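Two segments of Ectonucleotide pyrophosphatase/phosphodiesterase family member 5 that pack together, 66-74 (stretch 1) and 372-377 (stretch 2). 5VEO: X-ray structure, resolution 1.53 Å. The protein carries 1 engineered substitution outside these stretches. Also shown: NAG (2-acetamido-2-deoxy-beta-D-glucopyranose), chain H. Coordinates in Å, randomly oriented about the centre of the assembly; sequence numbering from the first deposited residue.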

ATOM      1  N   VAL A  66      -5.439   3.477  -6.299  1.00 10.28           N
ATOM      2  CA  VAL A  66      -6.791   3.854  -6.715  1.00 10.35           C
ATOM      3  C   VAL A  66      -6.890   5.324  -7.124  1.00 10.35           C
ATOM      4  O   VAL A  66      -7.995   5.798  -7.449  1.00 12.91           O
ATOM      5  CB  VAL A  66      -7.840   3.500  -5.645  1.00 11.14           C
ATOM      6  CG1 VAL A  66      -7.840   2.000  -5.398  1.00 12.98           C
ATOM      7  CG2 VAL A  66      -7.632   4.267  -4.320  1.00 11.35           C
ATOM      8  N   THR A  67      -5.754   6.035  -7.208  1.00 10.60           N
ATOM      9  CA  THR A  67      -5.700   7.416  -7.695  1.00 12.89           C
ATOM     10  C   THR A  67      -4.652   7.662  -8.771  1.00 12.26           C
ATOM     11  O   THR A  67      -4.784   8.643  -9.515  1.00 14.95           O
ATOM     12  CB  THR A  67      -5.414   8.411  -6.557  1.00 12.18           C
ATOM     13  OG1 THR A  67      -4.103   8.185  -6.027  1.00 11.69           O
ATOM     14  CG2 THR A  67      -6.448   8.319  -5.443  1.00 13.85           C
ATOM     15  N   GLY A  68      -3.613   6.832  -8.866  1.00 11.49           N
ATOM     16  CA  GLY A  68      -2.528   7.066  -9.796  1.00 13.46           C
ATOM     17  C   GLY A  68      -1.612   8.196  -9.400  1.00 12.23           C
ATOM     18  O   GLY A  68      -0.803   8.634 -10.228  1.00 15.80           O
ATOM     19  N   LEU A  69      -1.705   8.662  -8.154  1.00 11.51           N
ATOM     20  CA  LEU A  69      -0.979   9.830  -7.683  1.00 11.84           C
ATOM     21  C   LEU A  69       0.114   9.461  -6.689  1.00 12.28           C
ATOM     22  O   LEU A  69      -0.011   8.514  -5.917  1.00 12.37           O
ATOM     23  CB  LEU A  69      -1.923  10.813  -7.005  1.00 14.64           C
ATOM     24  CG  LEU A  69      -2.936  11.513  -7.928  1.00 12.71           C
ATOM     25  CD1 LEU A  69      -4.005  12.198  -7.094  1.00 16.74           C
ATOM     26  CD2 LEU A  69      -2.225  12.492  -8.818  1.00 16.34           C
ATOM     27  N   PHE A  70       1.176  10.255  -6.697  1.00 12.04           N
ATOM     28  CA  PHE A  70       2.153  10.222  -5.620  1.00 11.43           C
ATOM     29  C   PHE A  70       1.540  10.766  -4.336  1.00  9.68           C
ATOM     30  O   PHE A  70       0.516  11.469  -4.352  1.00 12.14           O
ATOM     31  CB  PHE A  70       3.382  11.040  -5.996  1.00 14.97           C
ATOM     32  CG  PHE A  70       4.172  10.442  -7.104  1.00 17.89           C
ATOM     33  CD1 PHE A  70       4.808   9.229  -6.928  1.00 19.68           C
ATOM     34  CD2 PHE A  70       4.280  11.082  -8.324  1.00 23.50           C
ATOM     35  CE1 PHE A  70       5.555   8.667  -7.948  1.00 26.39           C
ATOM     36  CE2 PHE A  70       5.030  10.527  -9.351  1.00 25.13           C
ATOM     37  CZ  PHE A  70       5.654   9.315  -9.167  1.00 24.45           C
ATOM     38  N   ALA A  71       2.171  10.416  -3.206  1.00 10.69           N
ATOM     39  CA  ALA A  71       1.594  10.739  -1.901  1.00 11.48           C
ATOM     40  C   ALA A  71       1.501  12.243  -1.651  1.00 12.31           C
ATOM     41  O   ALA A  71       0.555  12.696  -0.994  1.00 12.41           O
ATOM     42  CB  ALA A  71       2.392  10.066  -0.779  1.00 11.22           C
ATOM     43  N   GLU A  72       2.454  13.041  -2.143  1.00 12.29           N
ATOM     44  CA  GLU A  72       2.341  14.472  -1.905  1.00 13.77           C
ATOM     45  C   GLU A  72       1.105  15.058  -2.577  1.00 14.49           C
ATOM     46  O   GLU A  72       0.620  16.106  -2.138  1.00 15.60           O
ATOM     47  CB  GLU A  72       3.606  15.211  -2.368  1.00 15.22           C
ATOM     48  CG  GLU A  72       3.789  15.282  -3.888  1.00 16.11           C
ATOM     49  CD  GLU A  72       5.129  15.871  -4.312  1.00 18.39           C
ATOM     50  OE1 GLU A  72       5.387  15.914  -5.536  1.00 23.03           O
ATOM     51  OE2 GLU A  72       5.918  16.290  -3.441  1.00 19.59           O
ATOM     52  N   ASN A  73       0.588  14.401  -3.620  1.00 14.04           N
ATOM     53  CA  ASN A  73      -0.607  14.838  -4.326  1.00 14.17           C
ATOM     54  C   ASN A  73      -1.887  14.257  -3.739  1.00 15.99           C
ATOM     55  O   ASN A  73      -2.865  14.992  -3.593  1.00 18.62           O
ATOM     56  CB  ASN A  73      -0.503  14.471  -5.801  1.00 17.77           C
ATOM     57  CG  ASN A  73       0.745  15.037  -6.440  1.00 22.39           C
ATOM     58  OD1 ASN A  73       1.633  14.304  -6.847  1.00 30.04           O
ATOM     59  ND2 ASN A  73       0.835  16.348  -6.480  1.00 24.03           N
ATOM     60  N   HIS A  74      -1.940  12.961  -3.404  1.00 12.89           N
ATOM     61  CA  HIS A  74      -3.220  12.479  -2.891  1.00 10.73           C
ATOM     62  C   HIS A  74      -3.396  12.715  -1.395  1.00 10.95           C
ATOM     63  O   HIS A  74      -4.522  12.603  -0.908  1.00 14.10           O
ATOM     64  CB  HIS A  74      -3.463  11.012  -3.262  1.00 12.32           C
ATOM     65  CG  HIS A  74      -2.493  10.026  -2.694  1.00 11.72           C
ATOM     66  ND1 HIS A  74      -2.184   9.948  -1.350  1.00 11.38           N
ATOM     67  CD2 HIS A  74      -1.831   9.008  -3.293  1.00 11.43           C
ATOM     68  CE1 HIS A  74      -1.358   8.937  -1.152  1.00 10.91           C
ATOM     69  NE2 HIS A  74      -1.122   8.355  -2.318  1.00  9.14           N
ATOM     70  N   LEU A 372      -8.925  10.799 -13.948  1.00 19.45           N
ATOM     71  CA  LEU A 372      -8.579  12.111 -13.426  1.00 18.89           C
ATOM     72  C   LEU A 372      -7.073  12.328 -13.529  1.00 19.90           C
ATOM     73  O   LEU A 372      -6.308  11.383 -13.728  1.00 22.29           O
ATOM     74  CB  LEU A 372      -9.045  12.243 -11.983  1.00 20.17           C
ATOM     75  CG  LEU A 372     -10.545  12.060 -11.746  1.00 21.77           C
ATOM     76  CD1 LEU A 372     -10.869  12.102 -10.271  1.00 23.03           C
ATOM     77  CD2 LEU A 372     -11.358  13.124 -12.489  1.00 24.51           C
ATOM     78  N   PRO A 373      -6.612  13.570 -13.380  1.00 25.06           N
ATOM     79  CA  PRO A 373      -5.174  13.837 -13.503  1.00 22.50           C
ATOM     80  C   PRO A 373      -4.372  12.939 -12.573  1.00 21.88           C
ATOM     81  O   PRO A 373      -4.714  12.770 -11.400  1.00 24.52           O
ATOM     82  CB  PRO A 373      -5.059  15.310 -13.110  1.00 26.69           C
ATOM     83  CG  PRO A 373      -6.403  15.883 -13.504  1.00 27.26           C
ATOM     84  CD  PRO A 373      -7.374  14.806 -13.124  1.00 30.16           C
ATOM     85  N   HIS A 374      -3.306  12.355 -13.107  1.00 20.99           N
ATOM     86  CA  HIS A 374      -2.562  11.340 -12.374  1.00 18.35           C
ATOM     87  C   HIS A 374      -1.097  11.381 -12.795  1.00 17.20           C
ATOM     88  O   HIS A 374      -0.709  12.138 -13.688  1.00 22.19           O
ATOM     89  CB  HIS A 374      -3.154   9.966 -12.634  1.00 20.04           C
ATOM     90  CG  HIS A 374      -3.088   9.568 -14.067  1.00 23.52           C
ATOM     91  ND1 HIS A 374      -4.137   9.767 -14.939  1.00 28.81           N
ATOM     92  CD2 HIS A 374      -2.085   9.031 -14.799  1.00 24.30           C
ATOM     93  CE1 HIS A 374      -3.794   9.337 -16.139  1.00 30.01           C
ATOM     94  NE2 HIS A 374      -2.553   8.889 -16.082  1.00 30.96           N
ATOM     95  N   ASN A 375      -0.284  10.535 -12.154  1.00 18.54           N
ATOM     96  CA  ASN A 375       1.164  10.534 -12.340  1.00 19.96           C
ATOM     97  C   ASN A 375       1.697   9.340 -13.110  1.00 21.45           C
ATOM     98  O   ASN A 375       2.900   9.277 -13.358  1.00 28.25           O
ATOM     99  CB  ASN A 375       1.869  10.596 -10.982  1.00 18.15           C
ATOM    100  CG  ASN A 375       1.578  11.861 -10.278  1.00 18.67           C
ATOM    101  OD1 ASN A 375       1.148  11.880  -9.133  1.00 20.72           O
ATOM    102  ND2 ASN A 375       1.786  12.951 -10.977  1.00 23.32           N
ATOM    103  N   GLY A 376       0.853   8.379 -13.461  1.00 23.30           N
ATOM    104  CA  GLY A 376       1.279   7.213 -14.194  1.00 24.20           C
ATOM    105  C   GLY A 376       1.056   7.392 -15.681  1.00 25.89           C
ATOM    106  O   GLY A 376       0.713   8.471 -16.165  1.00 29.89           O
ATOM    107  N   SER A 377       1.265   6.307 -16.417  1.00 28.68           N
ATOM    108  CA  SER A 377       1.063   6.354 -17.859  1.00 30.13           C
ATOM    109  C   SER A 377       0.535   5.019 -18.334  1.00 28.24           C
ATOM    110  O   SER A 377       1.155   3.977 -18.099  1.00 29.28           O
ATOM    111  CB  SER A 377       2.349   6.695 -18.596  1.00 36.35           C
ATOM    112  OG  SER A 377       2.159   6.531 -19.996  1.00 40.18           O
TER
HETATM  113  C1  NAG H 510       1.466  14.212 -10.413  1.00 26.32           C
HETATM  114  C2  NAG H 510       2.458  15.306 -10.738  1.00 28.53           C
HETATM  115  C3  NAG H 510       1.949  16.636 -10.205  1.00 31.45           C
HETATM  116  C4  NAG H 510       0.524  16.905 -10.665  1.00 33.37           C
HETATM  117  C5  NAG H 510      -0.379  15.701 -10.411  1.00 31.08           C
HETATM  118  C6  NAG H 510      -1.745  15.845 -11.040  1.00 33.41           C
HETATM  119  C7  NAG H 510       4.850  14.806 -10.953  1.00 30.11           C
HETATM  120  C8  NAG H 510       6.135  14.580 -10.218  1.00 33.03           C
HETATM  121  N2  NAG H 510       3.774  15.021 -10.192  1.00 29.42           N
HETATM  122  O3  NAG H 510       2.814  17.663 -10.667  1.00 34.83           O
HETATM  123  O4  NAG H 510       0.009  18.023  -9.954  1.00 43.19           O
HETATM  124  O5  NAG H 510       0.209  14.529 -10.985  1.00 26.58           O
HETATM  125  O6  NAG H 510      -1.641  16.280 -12.389  1.00 35.46           O
HETATM  126  O7  NAG H 510       4.791  14.805 -12.178  1.00 32.21           O
HETATM  127  O   HOH W   1      -6.326  10.819 -10.031  1.00 20.91           O

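Two direct hydrogen bonds and one bridging water can be assigned across this contact, and Asn-375 takes part in both direct bonds. Its backbone N donates to Gly-68 O at 2.8 Å with an N-H...O angle of 160°, and its side-chain OD1 accepts from Phe-70 N at 2.9 Å and 165°. Both angles are close to linear, so the assignments rest on direction as well as distance. One residue of stretch 2 thus satisfies a carbonyl and an amide two positions apart in the loop of stretch 1, while Leu-69, between them, lies against it: Leu-69 CA is 3.3 Å from Asn-375 OD1. The CA register agrees, with Gly-68 CA 5.0 Å from His-374 CA and Leu-69 CA 5.2 Å from Asn-375 CA.

The second bond depends on the course of the Asn-375 side chain. Its CA-to-CB bond points toward stretch 1, chi1 is -64° (m) and chi2 127°, which together place OD1 at the Phe-70 amide. The other branch of the carboxamide is committed covalently: Asn-375 ND2 is joined to NAG C1 at 1.4 Å, the linkage of an N-glycan. That bond identifies ND2 as the nitrogen and therefore OD1 as the oxygen, so the acceptor role of OD1 does not rest on hydrogen-bond geometry alone. Of all the residues here, Asn-375 has the most surface covered by the opposing stretch, 94 Å², within a total of 276 Å² summed over both sides.

Phe-70 occupies the N-cap position of the helix that follows. Its N is satisfied across the contact, whereas its O accepts within stretch 1 from Asn-73 N and His-74 N, each at 3.0 Å. The ring also approaches the glycosylated side chain, with Phe-70 CD2 3.3 Å from Asn-375 OD1.

Gly-68 leaves the helical conformation with phi 73° and psi 14°, a region that favours glycine. Packing adds a second constraint: an ideal CB would point toward stretch 2 and lie 3.0 Å from His-374 CB, a clash. The next amide is met locally, Leu-69 N donating to Thr-67 OG1 at 3.2 Å and 150°; that hydroxyl is also hydrogen-bonded elsewhere in the structure.

The remaining bridge is indirect. Water 1 donates to Thr-67 O at 2.7 Å and to Pro-373 O at 2.9 Å, so a single molecule satisfies one carbonyl from each stretch. Pro-373 O also lies 3.6 Å from Leu-69 CD2, a methyl that reaches stretch 2 although the Leu-69 CA-to-CB bond points sideways.

His-374 contributes to the contact by packing, its CB lying 3.6 Å from Gly-68 O. The end of its side chain leads away from stretch 1, and His-374 ND1 donates to Leu-372 O at 3.0 Å and 157°. This imidazole nitrogen is therefore satisfied within its own stretch; the direct hydrogen bonds assigned across the contact use the backbone N and OD1 of Asn-375.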